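PDB 3WEU: L-lysine 6-oxidase from Marinomonas mediterranea, which oxidises the epsilon-amino group of L-lysine with a cysteine tryptophylquinone cofactor, yielding (S)-2-amino-6-oxohexanoate and releasing ammonium and the hydrogen peroxide that kills bacteria. Local coordinates for residues A334-R339 and W416-F421; K341-F346 and T408-L413; Y345-D350 and M377-G382; Q359-L364 and F402-A407. All coordinates share one frame; numbering follows the deposited sequence. Where two conformers were deposited one is given.

Contact 1: A334-R339 and W416-F421; sequences ANKANR and WAEGEF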
# COMPACT_ATOMS: atom_id res chain seq x y z
N ALA A 334 -43.03 -7.68 -49.09
CA ALA A 334 -43.43 -8.75 -48.21
C ALA A 334 -42.42 -8.95 -47.05
O ALA A 334 -42.76 -9.52 -46.03
CB ALA A 334 -43.49 -10.06 -48.99
N ASN A 335 -41.16 -8.62 -47.30
CA ASN A 335 -40.11 -8.81 -46.25
C ASN A 335 -39.82 -7.56 -45.48
O ASN A 335 -38.95 -7.57 -44.60
CB ASN A 335 -38.83 -9.28 -46.94
CG ASN A 335 -37.84 -9.92 -45.98
OD1 ASN A 335 -38.21 -10.67 -45.07
ND2 ASN A 335 -36.58 -9.64 -46.20
N LYS A 336 -40.49 -6.46 -45.79
CA LYS A 336 -40.20 -5.19 -45.14
C LYS A 336 -40.45 -5.19 -43.61
O LYS A 336 -39.64 -4.64 -42.87
CB LYS A 336 -40.95 -4.05 -45.78
CG LYS A 336 -40.66 -2.68 -45.21
CD LYS A 336 -41.22 -1.50 -46.03
CE LYS A 336 -41.03 -0.22 -45.28
NZ LYS A 336 -41.69 0.92 -45.97
N ALA A 337 -41.55 -5.74 -43.15
CA ALA A 337 -41.82 -5.73 -41.71
C ALA A 337 -40.67 -6.45 -40.97
O ALA A 337 -40.27 -5.95 -39.93
CB ALA A 337 -43.17 -6.37 -41.37
N ASN A 338 -40.13 -7.53 -41.55
CA ASN A 338 -38.96 -8.18 -41.01
C ASN A 338 -37.71 -7.31 -40.96
O ASN A 338 -37.02 -7.23 -39.92
CB ASN A 338 -38.61 -9.42 -41.82
CG ASN A 338 -39.56 -10.55 -41.61
OD1 ASN A 338 -40.18 -10.67 -40.59
ND2 ASN A 338 -39.63 -11.43 -42.59
N ARG A 339 -37.40 -6.62 -42.07
CA ARG A 339 -36.21 -5.77 -42.09
C ARG A 339 -36.34 -4.60 -41.11
O ARG A 339 -35.37 -4.22 -40.44
CB ARG A 339 -35.90 -5.25 -43.49
CG ARG A 339 -35.51 -6.34 -44.47
CD ARG A 339 -35.12 -5.74 -45.81
NE ARG A 339 -36.31 -5.67 -46.63
CZ ARG A 339 -36.97 -4.56 -46.90
NH1 ARG A 339 -36.55 -3.41 -46.46
NH2 ARG A 339 -38.05 -4.63 -47.62
N TRP A 416 -31.59 -0.02 -45.98
CA TRP A 416 -31.87 -1.41 -46.09
C TRP A 416 -33.22 -1.77 -45.56
O TRP A 416 -34.00 -2.46 -46.27
CB TRP A 416 -30.74 -2.27 -45.45
CG TRP A 416 -31.04 -3.70 -45.29
CD1 TRP A 416 -30.86 -4.71 -46.22
CD2 TRP A 416 -31.48 -4.35 -44.10
NE1 TRP A 416 -31.22 -5.91 -45.69
CE2 TRP A 416 -31.63 -5.72 -44.40
CE3 TRP A 416 -31.84 -3.90 -42.84
CZ2 TRP A 416 -32.04 -6.63 -43.46
CZ3 TRP A 416 -32.31 -4.82 -41.91
CH2 TRP A 416 -32.37 -6.16 -42.21
N ALA A 417 -33.54 -1.28 -44.36
CA ALA A 417 -34.83 -1.60 -43.75
C ALA A 417 -36.01 -1.11 -44.66
O ALA A 417 -37.03 -1.83 -44.85
CB ALA A 417 -34.92 -0.92 -42.42
N GLU A 418 -35.84 0.10 -45.17
CA GLU A 418 -36.78 0.64 -46.20
C GLU A 418 -36.89 -0.10 -47.51
O GLU A 418 -37.85 0.14 -48.22
CB GLU A 418 -36.52 2.10 -46.50
CG GLU A 418 -36.71 2.97 -45.27
CD GLU A 418 -38.17 3.17 -44.88
OE1 GLU A 418 -39.09 2.73 -45.58
OE2 GLU A 418 -38.38 3.80 -43.86
N GLY A 419 -35.94 -0.96 -47.87
CA GLY A 419 -35.98 -1.63 -49.15
C GLY A 419 -35.19 -0.86 -50.23
O GLY A 419 -35.11 -1.29 -51.36
N GLU A 420 -34.54 0.22 -49.83
CA GLU A 420 -33.66 1.03 -50.68
C GLU A 420 -32.27 0.46 -50.70
O GLU A 420 -31.34 1.04 -50.20
CB GLU A 420 -33.64 2.44 -50.20
CG GLU A 420 -35.03 3.10 -50.14
CD GLU A 420 -35.56 3.48 -51.56
OE1 GLU A 420 -35.02 3.01 -52.60
OE2 GLU A 420 -36.52 4.25 -51.62
N PHE A 421 -32.14 -0.71 -51.25
CA PHE A 421 -30.86 -1.31 -51.41
C PHE A 421 -30.81 -2.28 -52.53
O PHE A 421 -31.81 -2.87 -52.88
CB PHE A 421 -30.38 -2.07 -50.15
CG PHE A 421 -31.14 -3.33 -49.83
CD1 PHE A 421 -32.39 -3.30 -49.21
CD2 PHE A 421 -30.58 -4.56 -50.10
CE1 PHE A 421 -33.05 -4.47 -48.83
CE2 PHE A 421 -31.26 -5.72 -49.82
CZ PHE A 421 -32.49 -5.70 -49.18
O HOH W 1 -40.40 0.95 -48.48
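Arg339 lays the aliphatic part of its side chain over one face of the Trp416 indole, where helix 336-344 begins and helix 407-418 ends. Its CG stands 4.0 Å from the centroid of the six-membered ring, a CH-pi contact, and lies nearest to CZ2. Chi1 (-65°) sets CG over the ring, and an anti chi2 carries CD on across it, where CD also touches Phe421 CE1. A sharp bend at chi3 (-91°) then carries NE off the straight path, and the guanidinium ends steeply inclined to the indole plane. Arg339 NH1 is modelled 2.7 Å from Trp416 O, a doubtful bond, because the same NH1 lies 2.3 Å from Ala417 O. That is shorter than a normal polar contact, so the placing of this tip, one of two conformers, is uncertain. Trp416 O also accepts Gly419 N, a bond of the Schellman motif that closes the helix. NH2 is bonded to Ser332 O, and Trp416 NE1 to Tyr328 O. Farther out, the fully extended Lys336 sets NZ 3.2 Å from Glu418 OE1 in a salt bridge, and water 1 joins NZ to Glu418 O. Positive charge near the carbonyl end of helix 407-418 would be expected to offset its dipole, though Glu418 partly balances Lys336 and the Arg339 share is less certain.

Contact 2: K341-F346 and T408-L413; sequences KYYNYF and TQLFLL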
# COMPACT_ATOMS: atom_id res chain seq x y z
N LYS A 341 -38.18 -4.53 -38.35
CA LYS A 341 -38.09 -5.04 -36.99
C LYS A 341 -36.60 -5.16 -36.62
O LYS A 341 -36.23 -4.75 -35.55
CB LYS A 341 -38.74 -6.35 -36.83
CG LYS A 341 -38.98 -6.72 -35.37
CD LYS A 341 -39.62 -8.09 -35.29
CE LYS A 341 -40.75 -8.25 -34.27
NZ LYS A 341 -40.56 -7.34 -33.14
N TYR A 342 -35.76 -5.70 -37.52
CA TYR A 342 -34.32 -5.87 -37.31
C TYR A 342 -33.69 -4.50 -37.05
O TYR A 342 -33.00 -4.28 -36.07
CB TYR A 342 -33.73 -6.54 -38.59
CG TYR A 342 -32.26 -6.85 -38.62
CD1 TYR A 342 -31.30 -5.84 -38.60
CD2 TYR A 342 -31.81 -8.17 -38.71
CE1 TYR A 342 -29.92 -6.13 -38.64
CE2 TYR A 342 -30.45 -8.46 -38.71
CZ TYR A 342 -29.52 -7.44 -38.71
OH TYR A 342 -28.17 -7.75 -38.70
N TYR A 343 -34.00 -3.53 -37.90
CA TYR A 343 -33.49 -2.19 -37.77
C TYR A 343 -33.95 -1.47 -36.50
O TYR A 343 -33.17 -0.77 -35.86
CB TYR A 343 -33.98 -1.34 -38.98
CG TYR A 343 -33.67 0.12 -38.83
CD1 TYR A 343 -32.42 0.62 -39.05
CD2 TYR A 343 -34.66 1.03 -38.47
CE1 TYR A 343 -32.14 2.00 -38.93
CE2 TYR A 343 -34.40 2.38 -38.35
CZ TYR A 343 -33.12 2.87 -38.59
OH TYR A 343 -32.83 4.22 -38.41
N ASN A 344 -35.20 -1.69 -36.14
CA ASN A 344 -35.76 -0.98 -34.98
C ASN A 344 -35.21 -1.51 -33.67
O ASN A 344 -35.42 -0.89 -32.64
CB ASN A 344 -37.26 -1.02 -35.00
CG ASN A 344 -37.86 -0.04 -35.99
OD1 ASN A 344 -37.34 1.05 -36.18
ND2 ASN A 344 -39.07 -0.34 -36.41
N TYR A 345 -34.45 -2.62 -33.71
CA TYR A 345 -33.73 -3.06 -32.53
C TYR A 345 -32.38 -2.40 -32.34
O TYR A 345 -31.72 -2.63 -31.27
CB TYR A 345 -33.57 -4.57 -32.57
CG TYR A 345 -34.78 -5.39 -32.15
CD1 TYR A 345 -35.52 -5.08 -30.97
CD2 TYR A 345 -35.19 -6.50 -32.88
CE1 TYR A 345 -36.60 -5.91 -30.55
CE2 TYR A 345 -36.27 -7.30 -32.47
CZ TYR A 345 -36.92 -7.02 -31.30
OH TYR A 345 -37.91 -7.79 -30.90
N PHE A 346 -31.94 -1.60 -33.32
CA PHE A 346 -30.70 -0.81 -33.17
C PHE A 346 -31.00 0.47 -32.45
O PHE A 346 -32.01 1.10 -32.69
CB PHE A 346 -30.02 -0.59 -34.51
CG PHE A 346 -29.31 -1.85 -35.00
CD1 PHE A 346 -30.01 -2.96 -35.41
CD2 PHE A 346 -27.95 -1.87 -35.04
CE1 PHE A 346 -29.36 -4.12 -35.81
CE2 PHE A 346 -27.25 -3.00 -35.43
CZ PHE A 346 -27.95 -4.14 -35.80
N THR A 408 -23.54 7.07 -40.02
CA THR A 408 -23.54 6.62 -41.42
C THR A 408 -23.90 5.14 -41.55
O THR A 408 -24.76 4.75 -42.35
CB THR A 408 -22.25 7.04 -42.14
OG1 THR A 408 -22.18 8.49 -42.07
CG2 THR A 408 -22.22 6.53 -43.60
N GLN A 409 -23.31 4.29 -40.66
CA GLN A 409 -23.73 2.93 -40.65
C GLN A 409 -25.20 2.82 -40.44
O GLN A 409 -25.87 2.02 -41.05
CB GLN A 409 -22.99 2.15 -39.56
CG GLN A 409 -21.52 2.04 -39.75
CD GLN A 409 -20.84 1.37 -38.55
OE1 GLN A 409 -20.97 1.85 -37.40
NE2 GLN A 409 -20.20 0.24 -38.80
N LEU A 410 -25.71 3.59 -39.51
CA LEU A 410 -27.13 3.42 -39.15
C LEU A 410 -28.05 3.96 -40.25
O LEU A 410 -29.09 3.35 -40.58
CB LEU A 410 -27.39 4.09 -37.83
CG LEU A 410 -28.79 3.97 -37.30
CD1 LEU A 410 -29.09 2.54 -36.83
CD2 LEU A 410 -29.11 4.94 -36.18
N PHE A 411 -27.63 5.04 -40.90
CA PHE A 411 -28.38 5.54 -42.05
C PHE A 411 -28.52 4.43 -43.13
O PHE A 411 -29.59 4.15 -43.66
CB PHE A 411 -27.68 6.75 -42.67
CG PHE A 411 -28.25 7.10 -43.99
CD1 PHE A 411 -29.55 7.55 -44.06
CD2 PHE A 411 -27.57 6.81 -45.14
CE1 PHE A 411 -30.15 7.82 -45.28
CE2 PHE A 411 -28.14 7.08 -46.36
CZ PHE A 411 -29.45 7.57 -46.44
N LEU A 412 -27.41 3.80 -43.45
CA LEU A 412 -27.41 2.76 -44.43
C LEU A 412 -28.23 1.56 -44.02
O LEU A 412 -28.98 0.98 -44.83
CB LEU A 412 -25.98 2.40 -44.81
CG LEU A 412 -25.10 3.46 -45.46
CD1 LEU A 412 -23.63 3.12 -45.51
CD2 LEU A 412 -25.54 3.67 -46.89
N LEU A 413 -28.19 1.20 -42.74
CA LEU A 413 -29.04 0.16 -42.24
C LEU A 413 -30.54 0.48 -42.39
O LEU A 413 -31.32 -0.36 -42.79
CB LEU A 413 -28.66 -0.24 -40.77
CG LEU A 413 -29.29 -1.55 -40.29
CD1 LEU A 413 -28.69 -2.77 -41.02
CD2 LEU A 413 -29.09 -1.70 -38.78
O HOH W 2 -31.28 5.23 -40.17
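Leu413 points one methyl squarely at the Phe346 ring: CD2 stands 3.6 Å from the ring centroid and only 7° off the normal, a CH-pi contact over the centre of the face. The two side chains cross at about a right angle, and CD2 is almost equally distant from all six ring carbons. The other branch, CD1, reaches Tyr342 CE1 at a looser 4.3 Å, while CG lies beside Tyr343 CD1. Leu413 and Tyr343 slide past each other in opposite directions, each with CG anti to its own backbone N. The Tyr343 ring reaches Leu410, one turn earlier on helix 407-418, again at about a right angle, with CE1 3.7 Å from Leu410 CD1. That methyl also touches Phe346 CB at 4.0 Å. Leu410 O lies at the edge of the Tyr343 ring, near its plane, and water 2 donates to it at 2.9 Å. The same water sits 2.6 Å from Tyr343 OH, which has a second partner in Gln348 NE2. Tyr342 OH is held by Phe321 O. Leu413 also rests on Ile299 of helix 295-308, and Phe346 on Leu405. This is the apolar interface of two antiparallel helices, 336-344 and 407-418, continued by Phe346 just beyond the first.

Contact 3: Y345-D350 and M377-G382; sequences YFRQLD and MPMNSG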
# COMPACT_ATOMS: atom_id res chain seq x y z
N TYR A 345 -34.45 -2.62 -33.71
CA TYR A 345 -33.73 -3.06 -32.53
C TYR A 345 -32.38 -2.40 -32.34
O TYR A 345 -31.72 -2.63 -31.27
CB TYR A 345 -33.57 -4.57 -32.57
CG TYR A 345 -34.78 -5.39 -32.15
CD1 TYR A 345 -35.52 -5.08 -30.97
CD2 TYR A 345 -35.19 -6.50 -32.88
CE1 TYR A 345 -36.60 -5.91 -30.55
CE2 TYR A 345 -36.27 -7.30 -32.47
CZ TYR A 345 -36.92 -7.02 -31.30
OH TYR A 345 -37.91 -7.79 -30.90
N PHE A 346 -31.94 -1.60 -33.32
CA PHE A 346 -30.70 -0.81 -33.17
C PHE A 346 -31.00 0.47 -32.45
O PHE A 346 -32.01 1.10 -32.69
CB PHE A 346 -30.02 -0.59 -34.51
CG PHE A 346 -29.31 -1.85 -35.00
CD1 PHE A 346 -30.01 -2.96 -35.41
CD2 PHE A 346 -27.95 -1.87 -35.04
CE1 PHE A 346 -29.36 -4.12 -35.81
CE2 PHE A 346 -27.25 -3.00 -35.43
CZ PHE A 346 -27.95 -4.14 -35.80
N ARG A 347 -30.11 0.82 -31.49
CA ARG A 347 -30.22 2.12 -30.83
C ARG A 347 -29.94 3.25 -31.79
O ARG A 347 -28.94 3.26 -32.55
CB ARG A 347 -29.29 2.24 -29.62
CG ARG A 347 -29.48 1.17 -28.56
CD ARG A 347 -28.73 1.55 -27.26
NE ARG A 347 -28.91 0.41 -26.38
CZ ARG A 347 -28.23 -0.75 -26.47
NH1 ARG A 347 -27.24 -0.93 -27.30
NH2 ARG A 347 -28.52 -1.74 -25.68
N GLN A 348 -30.88 4.21 -31.80
CA GLN A 348 -30.63 5.49 -32.45
C GLN A 348 -29.51 6.19 -31.69
O GLN A 348 -29.24 5.86 -30.51
CB GLN A 348 -31.94 6.29 -32.47
CG GLN A 348 -33.02 5.64 -33.33
CD GLN A 348 -32.74 5.76 -34.83
OE1 GLN A 348 -32.37 6.81 -35.31
NE2 GLN A 348 -32.80 4.67 -35.54
N LEU A 349 -28.86 7.16 -32.34
CA LEU A 349 -27.80 7.94 -31.70
C LEU A 349 -28.32 9.02 -30.78
O LEU A 349 -29.29 9.67 -31.14
CB LEU A 349 -26.85 8.62 -32.69
CG LEU A 349 -25.81 7.68 -33.34
CD1 LEU A 349 -26.51 6.70 -34.27
CD2 LEU A 349 -24.77 8.48 -34.11
N ASP A 350 -27.67 9.20 -29.63
CA ASP A 350 -27.99 10.34 -28.78
C ASP A 350 -27.59 11.63 -29.52
O ASP A 350 -26.64 11.65 -30.30
CB ASP A 350 -27.20 10.33 -27.48
CG ASP A 350 -27.74 9.35 -26.47
OD1 ASP A 350 -28.67 8.62 -26.83
OD2 ASP A 350 -27.21 9.28 -25.33
N MET A 377 -29.26 -2.99 -30.00
CA MET A 377 -28.09 -3.32 -30.77
C MET A 377 -27.27 -2.10 -31.16
O MET A 377 -27.83 -1.02 -31.43
CB MET A 377 -28.51 -4.05 -32.05
CG MET A 377 -28.97 -5.48 -31.74
SD MET A 377 -27.56 -6.54 -31.37
CE MET A 377 -26.79 -6.61 -32.95
N PRO A 378 -25.95 -2.28 -31.27
CA PRO A 378 -25.21 -3.46 -30.87
C PRO A 378 -25.20 -3.48 -29.31
O PRO A 378 -25.23 -2.41 -28.68
CB PRO A 378 -23.82 -3.22 -31.44
CG PRO A 378 -23.77 -1.80 -31.78
CD PRO A 378 -25.12 -1.22 -31.80
N MET A 379 -25.18 -4.67 -28.74
CA MET A 379 -25.16 -4.80 -27.28
C MET A 379 -23.73 -4.76 -26.71
O MET A 379 -22.98 -5.76 -26.78
CB MET A 379 -25.88 -6.03 -26.84
CG MET A 379 -26.01 -6.16 -25.31
SD MET A 379 -26.78 -4.71 -24.52
CE MET A 379 -25.44 -4.36 -23.35
N ASN A 380 -23.40 -3.61 -26.11
CA ASN A 380 -22.04 -3.25 -25.70
C ASN A 380 -22.18 -1.93 -24.95
O ASN A 380 -23.21 -1.19 -25.06
CB ASN A 380 -21.16 -3.06 -26.92
CG ASN A 380 -19.66 -3.16 -26.64
OD1 ASN A 380 -19.07 -4.25 -26.72
ND2 ASN A 380 -18.99 -1.98 -26.41
N SER A 381 -21.17 -1.64 -24.13
CA SER A 381 -21.07 -0.32 -23.53
C SER A 381 -20.97 0.77 -24.56
O SER A 381 -20.43 0.56 -25.67
CB SER A 381 -19.85 -0.23 -22.67
OG SER A 381 -19.83 0.99 -22.00
N GLY A 382 -21.52 1.93 -24.19
CA GLY A 382 -21.28 3.13 -24.90
C GLY A 382 -20.07 3.89 -24.37
O GLY A 382 -19.27 3.32 -23.63
O HOH W 3 -27.15 1.33 -33.20
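Met377 presses its CB against Phe346, on the ring face opposite the one that receives Leu413. The carbon lies 3.5 Å from the ring centroid and 2° off the normal, so this CH-pi contact is almost exactly centred. Beyond CB the Met377 chain folds at chi2 (-75°) and again at chi3, which brings CE to 3.9 Å from Phe346 CZ. SD stays farther out, 5.5 Å from the centroid and oblique to the ring, in a Met-aromatic contact. Backbone bonds accompany this contact: Met377 N donates to Tyr345 O at 2.8 Å, and Arg347 N to Met377 O at 2.9 Å. Two bonds from one residue to those flanking its partner are the pattern of a single parallel beta bridge, here Phe346 with Met377, joining two loops without building a sheet. Just after it the chain takes a cis peptide into Pro378. Met377 O has further company, a CH...O contact from Phe346 CA and a bond from water 3, which also donates to Arg347 O. Arg347 runs extended from CG to NE and spreads its guanidinium beside the second loop. Its NH1 makes a weak bond to Pro378 O at 2.9 Å, in the guanidinium plane, and NH2 a weak one to Met379 SD at 3.6 Å. Stronger claims on this buried cation come from three further carbonyls: Val363 O takes NE, Leu403 O takes NH1 and Leu364 O takes NH2. Asn380 ND2, farther along, bonds Trp580 O, next in sequence to the tryptophylquinone Trp581.

Contact 4: Q359-L364 and F402-A407; sequences QPQQVL and FLALDA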
# COMPACT_ATOMS: atom_id res chain seq x y z
N GLN A 359 -32.42 9.57 -23.48
CA GLN A 359 -32.03 9.49 -24.86
C GLN A 359 -31.85 8.02 -25.16
O GLN A 359 -31.71 7.22 -24.24
CB GLN A 359 -30.73 10.28 -25.09
CG GLN A 359 -30.97 11.83 -25.06
CD GLN A 359 -30.03 12.52 -26.01
OE1 GLN A 359 -30.18 12.44 -27.23
NE2 GLN A 359 -29.00 13.10 -25.45
N PRO A 360 -31.82 7.68 -26.44
CA PRO A 360 -31.83 6.26 -26.79
C PRO A 360 -30.62 5.42 -26.27
O PRO A 360 -30.80 4.20 -26.07
CB PRO A 360 -31.85 6.25 -28.33
CG PRO A 360 -32.16 7.67 -28.74
CD PRO A 360 -31.92 8.57 -27.61
N GLN A 361 -29.43 6.01 -26.13
CA GLN A 361 -28.27 5.22 -25.67
C GLN A 361 -28.26 4.96 -24.18
O GLN A 361 -27.40 4.24 -23.70
CB GLN A 361 -26.97 5.84 -26.18
CG GLN A 361 -26.91 5.73 -27.71
CD GLN A 361 -25.64 6.25 -28.30
OE1 GLN A 361 -25.60 7.31 -28.99
NE2 GLN A 361 -24.60 5.48 -28.13
N GLN A 362 -29.26 5.50 -23.45
CA GLN A 362 -29.49 5.15 -22.05
C GLN A 362 -30.50 4.05 -21.87
O GLN A 362 -30.78 3.67 -20.74
CB GLN A 362 -29.84 6.43 -21.22
CG GLN A 362 -28.63 7.22 -20.82
CD GLN A 362 -27.80 7.69 -22.03
OE1 GLN A 362 -26.78 7.11 -22.37
NE2 GLN A 362 -28.26 8.72 -22.68
N VAL A 363 -31.07 3.55 -22.98
CA VAL A 363 -32.02 2.48 -22.97
C VAL A 363 -31.33 1.16 -23.27
O VAL A 363 -30.69 0.97 -24.30
CB VAL A 363 -33.12 2.72 -24.01
CG1 VAL A 363 -34.21 1.67 -23.91
CG2 VAL A 363 -33.80 4.09 -23.78
N LEU A 364 -31.49 0.22 -22.36
CA LEU A 364 -30.88 -1.10 -22.55
C LEU A 364 -31.73 -1.97 -23.45
O LEU A 364 -31.23 -2.47 -24.42
CB LEU A 364 -30.75 -1.79 -21.21
CG LEU A 364 -30.34 -3.25 -21.27
CD1 LEU A 364 -28.94 -3.30 -21.82
CD2 LEU A 364 -30.42 -3.91 -19.89
N PHE A 402 -24.90 2.92 -23.46
CA PHE A 402 -24.92 1.77 -24.40
C PHE A 402 -24.66 2.15 -25.83
O PHE A 402 -24.85 3.30 -26.25
CB PHE A 402 -26.27 1.00 -24.30
CG PHE A 402 -26.60 0.58 -22.88
CD1 PHE A 402 -25.89 -0.46 -22.27
CD2 PHE A 402 -27.62 1.18 -22.18
CE1 PHE A 402 -26.14 -0.86 -21.00
CE2 PHE A 402 -27.89 0.78 -20.89
CZ PHE A 402 -27.17 -0.24 -20.29
N LEU A 403 -24.14 1.17 -26.55
CA LEU A 403 -23.58 1.43 -27.86
C LEU A 403 -24.60 1.68 -28.93
O LEU A 403 -25.67 1.11 -28.91
CB LEU A 403 -22.64 0.27 -28.28
CG LEU A 403 -21.70 0.45 -29.46
CD1 LEU A 403 -20.74 1.62 -29.24
CD2 LEU A 403 -20.96 -0.83 -29.73
N ALA A 404 -24.25 2.50 -29.91
CA ALA A 404 -24.97 2.60 -31.22
C ALA A 404 -23.92 2.45 -32.28
O ALA A 404 -22.69 2.66 -32.05
CB ALA A 404 -25.64 3.98 -31.37
N LEU A 405 -24.39 2.13 -33.48
CA LEU A 405 -23.60 2.31 -34.66
C LEU A 405 -23.26 3.79 -34.86
O LEU A 405 -23.81 4.71 -34.19
CB LEU A 405 -24.39 1.82 -35.85
CG LEU A 405 -24.77 0.34 -35.88
CD1 LEU A 405 -25.64 -0.01 -37.06
CD2 LEU A 405 -23.57 -0.59 -35.88
N ASP A 406 -22.36 4.06 -35.79
CA ASP A 406 -22.15 5.45 -36.16
C ASP A 406 -23.28 5.90 -37.09
O ASP A 406 -24.03 5.09 -37.58
CB ASP A 406 -20.71 5.74 -36.67
CG ASP A 406 -20.39 5.22 -38.04
OD1 ASP A 406 -21.23 5.39 -38.96
OD2 ASP A 406 -19.20 4.73 -38.26
N ALA A 407 -23.40 7.19 -37.28
CA ALA A 407 -24.56 7.76 -37.94
C ALA A 407 -24.68 7.30 -39.38
O ALA A 407 -25.77 7.04 -39.85
CB ALA A 407 -24.54 9.28 -37.86
O HOH W 4 -22.11 4.84 -30.02
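Gln361 reaches alongside the start of 402-407, each carbon of its side chain finding a neighbour there. CB lies 3.3 Å from Phe402 O, and CG, anti to the carbonyl carbon (chi1 -66°), stays close to the same oxygen at 3.5 Å. CD comes 3.8 Å from Ala404 CB, with OE1 4.1 Å from the same methyl. At the tip NE2 donates to Phe402 O at 2.9 Å, nearly straight (169°); donor and acceptor each lie close to the plane of the other's amide or carbonyl group. NE2 also gives to water 4, which accepts from Ala404 N as well, so the water links the amide to the next stretch of backbone. The backbone of Gln361 completes the grip: Phe402 N donates to Gln361 O at 2.8 Å, and both polar backbone atoms of Phe402 are thereby held by one residue. Farther along 359-364, Leu364 CD1 sits over one face of the Phe402 ring, displaced toward the rim, 4.0 Å from the centroid. Val363 O approaches Phe402 CD2 obliquely. Phe402 ends strand 400-402, and both it and Leu364 pack on strand 575-579, at Ser578 and Tyr576. Gln361 sits in the short 3-10 turn 360-362, where Asp350 OD1 accepts Gln361 N. Past Ala404 the chain leads to Asp406, the N-cap of helix 407-418, whose OD1 takes Gln409 N.

How the contacts relate
From the N terminus, helix 336-344 opens the region and supplies the first segments of contacts 1 and 2; helix 407-418 supplies most of the second. Contact 1 closes the longest loop, and the other three nest inside it. Contacts 2 and 3 start from the same stretch and share Tyr345 and Phe346, while contact 4 lies within the loop of contact 2. Contacts 3 and 4 cross, since 359-364 falls between 345-350 and 377-382, and 402-407 follows both; their centres are about 3 Å apart. The bonds Asp350 to Gln361 and Arg347 to Val363 join them, as Tyr343 to Gln348 joins contacts 2 and 3. Together they tie the helix pair to strands 381-382 and 400-402.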